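Local coordinates for probable LacI-family transcriptional regulator (Corynebacterium glutamicum ATCC 13032, PDB 3BIL), which is of unknown specific function but, as a LacI-family member, probably binds operator DNA to regulate transcription, at residues I126-N131 with N136-L141; K236-G241 with A263-G268; M194-G199 with G223-S228; I172-E177 with T325-R330. All coordinates share one frame; numbering follows the deposited sequence. Where two conformers were deposited one is given.

Interaction 1 of 4, residues I126-N131 with N136-L141; sequences IICVPN and NQLEDL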
loop_
_atom_site.group_PDB
_atom_site.type_symbol
_atom_site.label_atom_id
_atom_site.label_comp_id
_atom_site.label_asym_id
_atom_site.label_seq_id
_atom_site.Cartn_x
_atom_site.Cartn_y
_atom_site.Cartn_z
ATOM N N ILE A 126 16.112 -13.009 -11.436
ATOM C CA ILE A 126 15.683 -12.562 -10.112
ATOM C C ILE A 126 16.025 -11.092 -9.910
ATOM O O ILE A 126 17.188 -10.712 -10.022
ATOM C CB ILE A 126 16.338 -13.398 -8.981
ATOM C CG1 ILE A 126 15.797 -14.825 -8.996
ATOM C CG2 ILE A 126 16.102 -12.754 -7.630
ATOM C CD1 ILE A 126 16.273 -15.674 -7.852
ATOM N N ILE A 127 15.009 -10.273 -9.641
ATOM C CA ILE A 127 15.221 -8.893 -9.200
ATOM C C ILE A 127 14.866 -8.849 -7.742
ATOM O O ILE A 127 13.800 -9.325 -7.335
ATOM C CB ILE A 127 14.353 -7.910 -9.941
ATOM C CG1 ILE A 127 14.868 -7.734 -11.367
ATOM C CG2 ILE A 127 14.339 -6.577 -9.202
ATOM C CD1 ILE A 127 13.900 -7.026 -12.296
ATOM N N CYS A 128 15.749 -8.267 -6.949
ATOM C CA CYS A 128 15.682 -8.505 -5.521
ATOM C C CYS A 128 16.220 -7.370 -4.633
ATOM O O CYS A 128 17.167 -6.670 -5.011
ATOM C CB CYS A 128 16.408 -9.812 -5.249
ATOM S SG CYS A 128 17.048 -9.929 -3.642
ATOM N N VAL A 129 15.600 -7.193 -3.458
ATOM C CA VAL A 129 16.044 -6.220 -2.442
ATOM C C VAL A 129 16.763 -6.973 -1.344
ATOM O O VAL A 129 16.129 -7.505 -0.441
ATOM C CB VAL A 129 14.886 -5.389 -1.807
ATOM C CG1 VAL A 129 15.436 -4.427 -0.779
ATOM C CG2 VAL A 129 14.098 -4.618 -2.863
ATOM N N PRO A 130 18.098 -6.995 -1.398
ATOM C CA PRO A 130 18.905 -7.849 -0.546
ATOM C C PRO A 130 18.834 -7.477 0.917
ATOM O O PRO A 130 18.983 -6.305 1.253
ATOM C CB PRO A 130 20.324 -7.573 -1.032
ATOM C CG PRO A 130 20.266 -6.206 -1.600
ATOM C CD PRO A 130 18.930 -6.149 -2.272
ATOM N N ASN A 131 18.591 -8.471 1.772
ATOM C CA ASN A 131 18.955 -8.395 3.188
ATOM C C ASN A 131 20.466 -8.618 3.260
ATOM O O ASN A 131 21.000 -9.464 2.534
ATOM C CB ASN A 131 18.230 -9.483 3.980
ATOM C CG ASN A 131 18.098 -9.154 5.473
ATOM O OD1 ASN A 131 19.091 -9.081 6.214
ATOM N ND2 ASN A 131 16.860 -8.987 5.924
ATOM N N ASN A 136 26.049 -13.921 1.201
ATOM C CA ASN A 136 26.709 -15.140 0.727
ATOM C C ASN A 136 25.900 -15.920 -0.321
ATOM O O ASN A 136 26.389 -16.147 -1.435
ATOM C CB ASN A 136 27.123 -16.037 1.907
ATOM C CG ASN A 136 28.244 -15.427 2.758
ATOM O OD1 ASN A 136 28.877 -14.431 2.381
ATOM N ND2 ASN A 136 28.485 -16.025 3.916
ATOM N N GLN A 137 24.668 -16.298 0.024
ATOM C CA GLN A 137 23.821 -17.083 -0.880
ATOM C C GLN A 137 23.589 -16.353 -2.172
ATOM O O GLN A 137 23.444 -16.983 -3.221
ATOM C CB GLN A 137 22.457 -17.350 -0.277
ATOM C CG GLN A 137 22.414 -17.338 1.223
ATOM C CD GLN A 137 21.003 -17.497 1.719
ATOM O OE1 GLN A 137 20.167 -18.128 1.055
ATOM N NE2 GLN A 137 20.714 -16.924 2.889
ATOM N N LEU A 138 23.533 -15.024 -2.074
ATOM C CA LEU A 138 23.255 -14.145 -3.214
ATOM C C LEU A 138 24.426 -14.095 -4.191
ATOM O O LEU A 138 24.225 -13.829 -5.376
ATOM C CB LEU A 138 22.867 -12.714 -2.759
ATOM C CG LEU A 138 21.413 -12.336 -2.415
ATOM C CD1 LEU A 138 21.368 -11.030 -1.685
ATOM C CD2 LEU A 138 20.521 -12.274 -3.639
ATOM N N GLU A 139 25.638 -14.343 -3.693
ATOM C CA GLU A 139 26.825 -14.373 -4.541
ATOM C C GLU A 139 26.883 -15.687 -5.304
ATOM O O GLU A 139 27.085 -15.699 -6.518
ATOM C CB GLU A 139 28.080 -14.192 -3.700
ATOM C CG GLU A 139 29.018 -13.144 -4.247
ATOM C CD GLU A 139 28.554 -11.729 -3.923
ATOM O OE1 GLU A 139 29.278 -11.005 -3.196
ATOM O OE2 GLU A 139 27.461 -11.337 -4.390
ATOM N N ASP A 140 26.687 -16.784 -4.573
ATOM C CA ASP A 140 26.595 -18.136 -5.135
ATOM C C ASP A 140 25.652 -18.272 -6.336
ATOM O O ASP A 140 26.009 -18.895 -7.348
ATOM C CB ASP A 140 26.177 -19.127 -4.046
ATOM C CG ASP A 140 27.361 -19.665 -3.253
ATOM O OD1 ASP A 140 28.431 -19.007 -3.189
ATOM O OD2 ASP A 140 27.214 -20.768 -2.689
ATOM N N LEU A 141 24.451 -17.701 -6.219
ATOM C CA LEU A 141 23.479 -17.744 -7.306
ATOM C C LEU A 141 24.005 -17.047 -8.556
ATOM O O LEU A 141 23.726 -17.474 -9.679
ATOM C CB LEU A 141 22.138 -17.141 -6.884
ATOM C CG LEU A 141 21.305 -17.820 -5.795
ATOM C CD1 LEU A 141 19.915 -17.231 -5.821
ATOM C CD2 LEU A 141 21.231 -19.336 -5.941
#

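Interaction 2 of 4, residues K236-G241 with A263-G268; sequences KLLDQG and AGLVIG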
loop_
_atom_site.group_PDB
_atom_site.type_symbol
_atom_site.label_atom_id
_atom_site.label_comp_id
_atom_site.label_asym_id
_atom_site.label_seq_id
_atom_site.Cartn_x
_atom_site.Cartn_y
_atom_site.Cartn_z
ATOM N N LYS A 236 9.547 12.229 20.262
ATOM C CA LYS A 236 10.727 12.622 21.064
ATOM C C LYS A 236 11.506 13.796 20.510
ATOM O O LYS A 236 11.946 14.662 21.285
ATOM C CB LYS A 236 11.596 11.425 21.417
ATOM C CG LYS A 236 10.967 10.762 22.596
ATOM C CD LYS A 236 11.032 9.257 22.547
ATOM C CE LYS A 236 10.112 8.735 23.657
ATOM N NZ LYS A 236 10.718 7.612 24.399
ATOM N N LEU A 237 11.617 13.859 19.170
ATOM C CA LEU A 237 12.188 15.036 18.464
ATOM C C LEU A 237 11.449 16.368 18.756
ATOM O O LEU A 237 12.080 17.425 19.000
ATOM C CB LEU A 237 12.274 14.749 16.974
ATOM C CG LEU A 237 13.319 13.665 16.714
ATOM C CD1 LEU A 237 13.145 12.932 15.375
ATOM C CD2 LEU A 237 14.743 14.257 16.934
ATOM N N LEU A 238 10.123 16.295 18.763
ATOM C CA LEU A 238 9.270 17.420 19.120
ATOM C C LEU A 238 9.457 17.807 20.576
ATOM O O LEU A 238 9.439 18.988 20.902
ATOM C CB LEU A 238 7.779 17.116 18.828
ATOM C CG LEU A 238 7.307 16.942 17.388
ATOM C CD1 LEU A 238 5.932 16.279 17.404
ATOM C CD2 LEU A 238 7.225 18.260 16.615
ATOM N N ASP A 239 9.648 16.823 21.452
ATOM C CA ASP A 239 10.044 17.136 22.860
ATOM C C ASP A 239 11.377 17.915 22.894
ATOM O O ASP A 239 11.490 18.946 23.548
ATOM C CB ASP A 239 10.098 15.869 23.737
ATOM C CG ASP A 239 8.725 15.202 23.892
ATOM O OD1 ASP A 239 7.733 15.962 23.785
ATOM O OD2 ASP A 239 8.618 13.938 24.106
ATOM N N GLN A 240 12.361 17.429 22.141
ATOM C CA GLN A 240 13.702 18.033 22.098
ATOM C C GLN A 240 13.772 19.336 21.322
ATOM O O GLN A 240 14.855 19.858 21.080
ATOM C CB GLN A 240 14.703 17.025 21.522
ATOM C CG GLN A 240 14.960 15.876 22.439
ATOM C CD GLN A 240 15.644 14.709 21.729
ATOM O OE1 GLN A 240 16.841 14.735 21.490
ATOM N NE2 GLN A 240 14.882 13.691 21.397
ATOM N N GLY A 241 12.625 19.836 20.883
ATOM C CA GLY A 241 12.543 21.160 20.257
ATOM C C GLY A 241 12.456 21.198 18.727
ATOM O O GLY A 241 12.437 22.287 18.156
ATOM N N ALA A 263 -0.049 14.941 18.764
ATOM C CA ALA A 263 0.392 16.162 19.490
ATOM C C ALA A 263 -0.493 17.402 19.276
ATOM O O ALA A 263 -0.226 18.450 19.863
ATOM C CB ALA A 263 1.884 16.510 19.142
ATOM N N GLY A 264 -1.501 17.302 18.408
ATOM C CA GLY A 264 -2.315 18.466 18.026
ATOM C C GLY A 264 -1.708 19.484 17.046
ATOM O O GLY A 264 -2.136 20.640 16.979
ATOM N N LEU A 265 -0.739 19.088 16.243
ATOM C CA LEU A 265 -0.103 20.116 15.408
ATOM C C LEU A 265 -0.581 20.105 13.939
ATOM O O LEU A 265 -0.690 19.050 13.310
ATOM C CB LEU A 265 1.437 20.041 15.531
ATOM C CG LEU A 265 2.016 20.104 16.951
ATOM C CD1 LEU A 265 3.257 19.226 17.059
ATOM C CD2 LEU A 265 2.355 21.564 17.392
ATOM N N VAL A 266 -0.863 21.285 13.396
ATOM C CA VAL A 266 -1.126 21.421 11.962
ATOM C C VAL A 266 0.203 21.469 11.195
ATOM O O VAL A 266 0.955 22.433 11.309
ATOM C CB VAL A 266 -2.001 22.692 11.623
ATOM C CG1 VAL A 266 -2.515 22.656 10.149
ATOM C CG2 VAL A 266 -3.179 22.819 12.576
ATOM N N ILE A 267 0.490 20.416 10.431
ATOM C CA ILE A 267 1.557 20.438 9.462
ATOM C C ILE A 267 1.407 21.584 8.482
ATOM O O ILE A 267 0.285 21.934 8.087
ATOM C CB ILE A 267 1.624 19.134 8.676
ATOM C CG1 ILE A 267 1.857 18.003 9.671
ATOM C CG2 ILE A 267 2.736 19.241 7.562
ATOM C CD1 ILE A 267 2.194 16.695 9.104
ATOM N N GLY A 268 2.538 22.151 8.062
ATOM C CA GLY A 268 2.519 23.380 7.267
ATOM C C GLY A 268 1.998 24.614 8.005
ATOM O O GLY A 268 1.952 25.690 7.423
#

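Interaction 3 of 4, residues M194-G199 with G223-S228; sequences MDTSTG and GGYEQS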
loop_
_atom_site.group_PDB
_atom_site.type_symbol
_atom_site.label_atom_id
_atom_site.label_comp_id
_atom_site.label_asym_id
_atom_site.label_seq_id
_atom_site.Cartn_x
_atom_site.Cartn_y
_atom_site.Cartn_z
ATOM N N MET A 194 19.631 1.299 10.612
ATOM C CA MET A 194 21.037 1.542 10.286
ATOM C C MET A 194 21.743 0.320 9.705
ATOM O O MET A 194 22.915 0.391 9.306
ATOM C CB MET A 194 21.770 2.153 11.478
ATOM C CG MET A 194 21.308 3.610 11.756
ATOM S SD MET A 194 21.764 4.728 10.408
ATOM C CE MET A 194 23.549 4.548 10.495
ATOM N N ASP A 195 21.003 -0.788 9.638
ATOM C CA ASP A 195 21.467 -2.023 8.996
ATOM C C ASP A 195 21.138 -2.099 7.486
ATOM O O ASP A 195 21.369 -3.132 6.841
ATOM C CB ASP A 195 20.896 -3.246 9.728
ATOM C CG ASP A 195 19.369 -3.277 9.716
ATOM O OD1 ASP A 195 18.772 -2.959 8.664
ATOM O OD2 ASP A 195 18.762 -3.621 10.756
ATOM N N THR A 196 20.585 -1.016 6.934
ATOM C CA THR A 196 20.334 -0.920 5.487
ATOM C C THR A 196 21.255 0.118 4.856
ATOM O O THR A 196 21.584 1.131 5.478
ATOM C CB THR A 196 18.816 -0.671 5.140
ATOM O OG1 THR A 196 18.272 0.416 5.911
ATOM C CG2 THR A 196 18.009 -1.905 5.444
ATOM N N SER A 197 21.704 -0.139 3.635
ATOM C CA SER A 197 22.523 0.826 2.920
ATOM C C SER A 197 21.729 2.127 2.805
ATOM O O SER A 197 22.252 3.235 2.919
ATOM C CB SER A 197 22.892 0.279 1.536
ATOM O OG SER A 197 21.749 -0.239 0.864
ATOM N N THR A 198 20.444 1.946 2.589
ATOM C CA THR A 198 19.443 2.986 2.569
ATOM C C THR A 198 19.490 3.843 3.851
ATOM O O THR A 198 19.728 5.065 3.797
ATOM C CB THR A 198 18.095 2.281 2.242
ATOM O OG1 THR A 198 17.851 2.401 0.834
ATOM C CG2 THR A 198 16.913 2.771 3.058
ATOM N N GLY A 199 19.308 3.220 5.007
ATOM C CA GLY A 199 19.306 3.968 6.262
ATOM C C GLY A 199 20.568 4.790 6.516
ATOM O O GLY A 199 20.495 5.888 7.074
ATOM N N GLY A 223 15.702 5.345 13.812
ATOM C CA GLY A 223 14.494 4.538 13.810
ATOM C C GLY A 223 14.744 3.129 13.311
ATOM O O GLY A 223 15.852 2.591 13.456
ATOM N N GLY A 224 13.712 2.535 12.722
ATOM C CA GLY A 224 13.726 1.113 12.413
ATOM C C GLY A 224 12.641 0.654 11.458
ATOM O O GLY A 224 12.660 0.992 10.273
ATOM N N TYR A 225 11.689 -0.121 11.965
ATOM C CA TYR A 225 10.744 -0.799 11.066
ATOM C C TYR A 225 9.250 -0.461 11.270
ATOM O O TYR A 225 8.562 -0.123 10.304
ATOM C CB TYR A 225 11.026 -2.313 11.054
ATOM C CG TYR A 225 12.395 -2.666 10.475
ATOM C CD1 TYR A 225 12.571 -2.810 9.092
ATOM C CD2 TYR A 225 13.517 -2.841 11.306
ATOM C CE1 TYR A 225 13.830 -3.128 8.541
ATOM C CE2 TYR A 225 14.790 -3.165 10.770
ATOM C CZ TYR A 225 14.933 -3.306 9.381
ATOM O OH TYR A 225 16.163 -3.617 8.816
ATOM N N GLU A 226 8.774 -0.521 12.521
ATOM C CA GLU A 226 7.367 -0.239 12.868
ATOM C C GLU A 226 6.968 1.220 12.725
ATOM O O GLU A 226 7.761 2.139 12.943
ATOM C CB GLU A 226 7.029 -0.673 14.310
ATOM C CG GLU A 226 6.920 -2.184 14.533
ATOM C CD GLU A 226 8.260 -2.911 14.381
ATOM O OE1 GLU A 226 9.332 -2.267 14.549
ATOM O OE2 GLU A 226 8.245 -4.133 14.085
ATOM N N GLN A 227 5.708 1.408 12.365
ATOM C CA GLN A 227 5.073 2.688 12.424
ATOM C C GLN A 227 5.240 3.228 13.840
ATOM O O GLN A 227 5.445 4.423 14.020
ATOM C CB GLN A 227 3.596 2.541 12.049
ATOM C CG GLN A 227 2.791 3.836 12.089
ATOM C CD GLN A 227 1.361 3.635 11.634
ATOM O OE1 GLN A 227 1.049 2.682 10.915
ATOM N NE2 GLN A 227 0.477 4.527 12.057
ATOM N N SER A 228 5.184 2.334 14.832
ATOM C CA SER A 228 5.318 2.710 16.248
ATOM C C SER A 228 6.668 3.383 16.526
ATOM O O SER A 228 6.749 4.412 17.220
ATOM C CB SER A 228 5.144 1.495 17.161
ATOM O OG SER A 228 4.335 1.857 18.280
#

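Interaction 4 of 4, residues I172-E177 with T325-R330; sequences IAAAVE and TALIHR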
loop_
_atom_site.group_PDB
_atom_site.type_symbol
_atom_site.label_atom_id
_atom_site.label_comp_id
_atom_site.label_asym_id
_atom_site.label_seq_id
_atom_site.Cartn_x
_atom_site.Cartn_y
_atom_site.Cartn_z
ATOM N N ILE A 172 17.856 15.111 -0.749
ATOM C CA ILE A 172 18.171 15.474 0.643
ATOM C C ILE A 172 18.809 16.874 0.728
ATOM O O ILE A 172 18.341 17.775 1.518
ATOM C CB ILE A 172 18.969 14.398 1.340
ATOM C CG1 ILE A 172 18.133 13.113 1.420
ATOM C CG2 ILE A 172 19.328 14.837 2.740
ATOM C CD1 ILE A 172 18.915 11.822 1.747
ATOM N N ALA A 173 19.802 17.102 -0.134
ATOM C CA ALA A 173 20.430 18.442 -0.210
ATOM C C ALA A 173 19.424 19.534 -0.508
ATOM O O ALA A 173 19.462 20.587 0.132
ATOM C CB ALA A 173 21.497 18.456 -1.220
ATOM N N ALA A 174 18.476 19.303 -1.435
ATOM C CA ALA A 174 17.482 20.359 -1.685
ATOM C C ALA A 174 16.486 20.565 -0.582
ATOM O O ALA A 174 16.085 21.724 -0.272
ATOM C CB ALA A 174 16.783 20.152 -2.983
ATOM N N ALA A 175 16.054 19.468 0.028
ATOM C CA ALA A 175 15.197 19.613 1.202
ATOM C C ALA A 175 15.917 20.368 2.307
ATOM O O ALA A 175 15.334 21.289 2.884
ATOM C CB ALA A 175 14.708 18.298 1.691
ATOM N N VAL A 176 17.182 20.025 2.604
ATOM C CA VAL A 176 17.922 20.778 3.661
ATOM C C VAL A 176 18.065 22.260 3.316
ATOM O O VAL A 176 17.725 23.126 4.146
ATOM C CB VAL A 176 19.284 20.147 4.018
ATOM C CG1 VAL A 176 20.108 21.073 4.891
ATOM C CG2 VAL A 176 19.082 18.785 4.742
ATOM N N GLU A 177 18.509 22.544 2.079
ATOM C CA GLU A 177 18.599 23.912 1.544
ATOM C C GLU A 177 17.331 24.693 1.795
ATOM O O GLU A 177 17.377 25.770 2.375
ATOM C CB GLU A 177 18.973 23.930 0.051
ATOM C CG GLU A 177 20.434 24.324 -0.239
ATOM C CD GLU A 177 20.833 25.677 0.410
ATOM O OE1 GLU A 177 20.240 26.729 0.036
ATOM O OE2 GLU A 177 21.736 25.690 1.297
ATOM N N THR A 325 17.355 11.448 -7.151
ATOM C CA THR A 325 16.208 11.587 -6.303
ATOM C C THR A 325 15.772 13.050 -6.416
ATOM O O THR A 325 16.607 13.903 -6.746
ATOM C CB THR A 325 16.657 11.229 -4.905
ATOM O OG1 THR A 325 15.755 10.274 -4.347
ATOM C CG2 THR A 325 16.801 12.440 -4.014
ATOM N N ALA A 326 14.485 13.356 -6.209
ATOM C CA ALA A 326 14.045 14.732 -6.431
ATOM C C ALA A 326 13.117 15.259 -5.350
ATOM O O ALA A 326 12.399 14.488 -4.739
ATOM C CB ALA A 326 13.418 14.866 -7.830
ATOM N N LEU A 327 13.155 16.558 -5.097
ATOM C CA LEU A 327 12.234 17.213 -4.155
ATOM C C LEU A 327 10.957 17.773 -4.850
ATOM O O LEU A 327 11.045 18.694 -5.655
ATOM C CB LEU A 327 12.960 18.347 -3.435
ATOM C CG LEU A 327 12.178 19.057 -2.338
ATOM C CD1 LEU A 327 12.086 18.172 -1.098
ATOM C CD2 LEU A 327 12.901 20.334 -1.956
ATOM N N ILE A 328 9.787 17.217 -4.515
ATOM C CA ILE A 328 8.505 17.728 -4.908
ATOM C C ILE A 328 8.081 18.790 -3.869
ATOM O O ILE A 328 7.714 18.459 -2.745
ATOM C CB ILE A 328 7.451 16.570 -4.973
ATOM C CG1 ILE A 328 8.011 15.306 -5.631
ATOM C CG2 ILE A 328 6.160 16.996 -5.671
ATOM C CD1 ILE A 328 8.615 15.461 -7.012
ATOM N N HIS A 329 8.132 20.049 -4.244
ATOM C CA HIS A 329 7.764 21.131 -3.336
ATOM C C HIS A 329 6.251 21.263 -3.280
ATOM O O HIS A 329 5.586 21.520 -4.292
ATOM C CB HIS A 329 8.428 22.460 -3.751
ATOM C CG HIS A 329 8.476 23.492 -2.659
ATOM N ND1 HIS A 329 9.301 24.595 -2.716
ATOM C CD2 HIS A 329 7.787 23.596 -1.496
ATOM C CE1 HIS A 329 9.120 25.330 -1.635
ATOM N NE2 HIS A 329 8.206 24.746 -0.880
ATOM N N ARG A 330 5.714 21.043 -2.080
ATOM C CA ARG A 330 4.291 21.207 -1.860
ATOM C C ARG A 330 4.071 22.262 -0.793
ATOM O O ARG A 330 4.633 23.348 -0.924
ATOM C CB ARG A 330 3.633 19.916 -1.527
ATOM C CG ARG A 330 3.836 18.868 -2.603
ATOM C CD ARG A 330 2.616 17.935 -2.590
ATOM N NE ARG A 330 2.780 16.832 -3.524
ATOM C CZ ARG A 330 3.080 15.594 -3.203
ATOM N NH1 ARG A 330 3.224 15.237 -1.933
ATOM N NH2 ARG A 330 3.202 14.698 -4.163
#

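Interaction 1 of 4, residues I126-N131 with N136-L141
Leu138, which meets Cys128 and Pro130, sits on a helical turn whose Asn136 O is gripped by two backbone N-H groups. Glu139 N reaches this oxygen at 3.0 Å and Asp140 N bonds to it as well. Leu141 N is bonded in turn to Gln137 O. These bonds fix the turn that presents Leu138 and Leu141 to strand 126-128. The contact itself is apolar and mostly buried. Leu138 buries more area than any other residue, makes two of the three touches and divides its two methyls between two partners. CD1 of Leu138 rests on CB of Pro130 at 3.7 Å. CD2 of Leu138 lies 4.2 Å from SG of Cys128. The sulfur stands anti to the backbone N of Cys128 (chi1 154°), and the side chain heads toward the helix. One turn further on, Leu141 CD1 approaches Ile126 CD1 at 4.5 Å, a looser touch. Ile126, Cys128 and Pro130 thus turn the same way, as alternate residues of an extended chain do. Helix 108-120 adds to the core: Leu115 touches Leu138, and Thr119 touches both Ile126 and Leu141. Backbone bonds tie Ile126 and Cys128 to strand 148-151, which follows the helix and runs parallel beside strand 126-128. Strand, helix and strand form a beta-alpha-beta crossover, the repeating element of the periplasmic-binding-protein-like fold.

Interaction 2 of 4, residues K236-G241 with A263-G268
Leu238 and Leu265 reach toward each other and meet tip to tip. CD1 of Leu265 faces the forked end of Leu238, at 4.0 Å from CD1 of Leu238 and 4.1 Å from its CD2. One methyl therefore touches both branches of the other leucine. In both residues CG lies beside the backbone N and anti to the carbonyl carbon (chi1 -67° in Leu238, -54° in Leu265), and both CB atoms start toward the opposite segment. CB of Ala263 touches the CD1 branch of Leu238 alone, at 4.4 Å. The patch is small and apolar, and it lies near the surface. Leu245 of strand 244-247 links Leu238 to the sheet, and Val271, just before strand 272-276, touches it too. Both helices end at a glycine of positive phi, each in a Schellman motif. Gly264 follows helix 250-262. Gly241 plays the same part after helix 227-239, where its N makes a weak bond to Leu238 O. Gln240 N bonds to Lys236 O at 2.9 Å, and Gln240 NE2 adds a weak bond to the same oxygen. The last turn of helix 227-239 thus meets the C-terminal end of helix 250-262 and the loop after it, within successive beta-alpha units of the parallel part of the sheet in a periplasmic-binding-protein-like fold.

Interaction 3 of 4, residues M194-G199 with G223-S228
A single side-chain hydrogen bond, from Tyr225 to Asp195, makes this contact between two loops that follow adjacent parallel strands. Strand 187-190 leads into 194-199 and strand 219-221 into 223-228, so both loops lie at the C-terminal strand ends of a periplasmic-binding-protein-like fold. In relatives such strand ends line the cleft between the two subdomains, where effectors bind; no ligand is established for this protein. Each loop then enters a helix. Thr196 is the N-cap of helix 197-212, and its OG1 accepts from Gly199 N at 3.1 Å. The same hydroxyl is bonded to Pro193 O, so two backbone groups hold it. CG2 of Thr196 faces Tyr225 OH at 4.2 Å. Glu226 holds the N-cap position of helix 227-239. Tyr225 also touches Pro193 and Glu106, while Arg153 packs on Thr196 and Ser197. The tyrosine ring and the carboxylate come from opposite directions and are nearly coplanar, with planes 26° apart. Asp195 swings its CG between its own backbone N and carbonyl carbon (chi1 60°), which carries the carboxylate across to the phenol. OD2 lies at the ring edge, in plane, 4.0 Å from CE2 of Tyr225. The bond itself runs from Tyr225 OH to the syn lone pair of Asp195 OD1, at 2.7 Å.

Interaction 4 of 4, residues I172-E177 with T325-R330
Leu327 packs against Ala174 and Ala175 of helix 169-181, and these apolar touches are the first kind of interaction. The leucine CG stands anti to the backbone N (chi1 -175°), and its forked end lies against the helix. CD1 of Leu327 meets CB of Ala175 at 3.8 Å. CD2 of Leu327 lies 4.0 Å from CB of Ala174. The two methyls are thus shared between consecutive alanines of one helical turn.

Contacts with the helix backbone are the second kind. CD2 of Leu327 also rests on the peptide link between the alanines, 3.8 Å from Ala174 C and the same distance from Ala175 N. The small alanine side chains let the leucine come this near to the main chain. Two residues earlier, CG2 of Thr325 approaches Ile172 N at 4.3 Å.

Hydrogen bonds form the third group. None of them joins the two segments; they hold the helix internally or tie a segment to other parts of the chain. Val176 N bonds to Ile172 O at 2.8 Å and Glu177 N to Ala173 O at 2.9 Å, which keeps the helical turn regular. Just before the 326-328 run, Thr325 OG1 is bonded to Asp293 O, and backbone bonds of Ala326 with Asp293 and Ile328 with Val291 pair strand 322-328 antiparallel with strand 291-293.

Leu178, one turn on from Ala174, also touches Leu327. Ile172 touches Ile292, and both Ile172 and Val176 touch Phe206, so helix 169-181 packs on strands 322-328 and 291-293 and borders helix 197-212.

In the fold
The four contacts are separate and spread through one periplasmic-binding-protein-like core. Interaction 1 lies in the N-terminal subdomain. Interactions 2 and 4 lie in the C-terminal one, with centres about 40 and 32 Å from that of interaction 1. Interaction 3 is nearer the middle of the chain, and its centre is about 20 Å from interaction 1 and 21 Å from each of the others. Its nearest atoms come within about 6 Å of interaction 1, consistent with a place beside the cleft between subdomains. Tyr225 of interaction 3 lies just before helix 227-239, and interaction 2 uses the last turn of that helix.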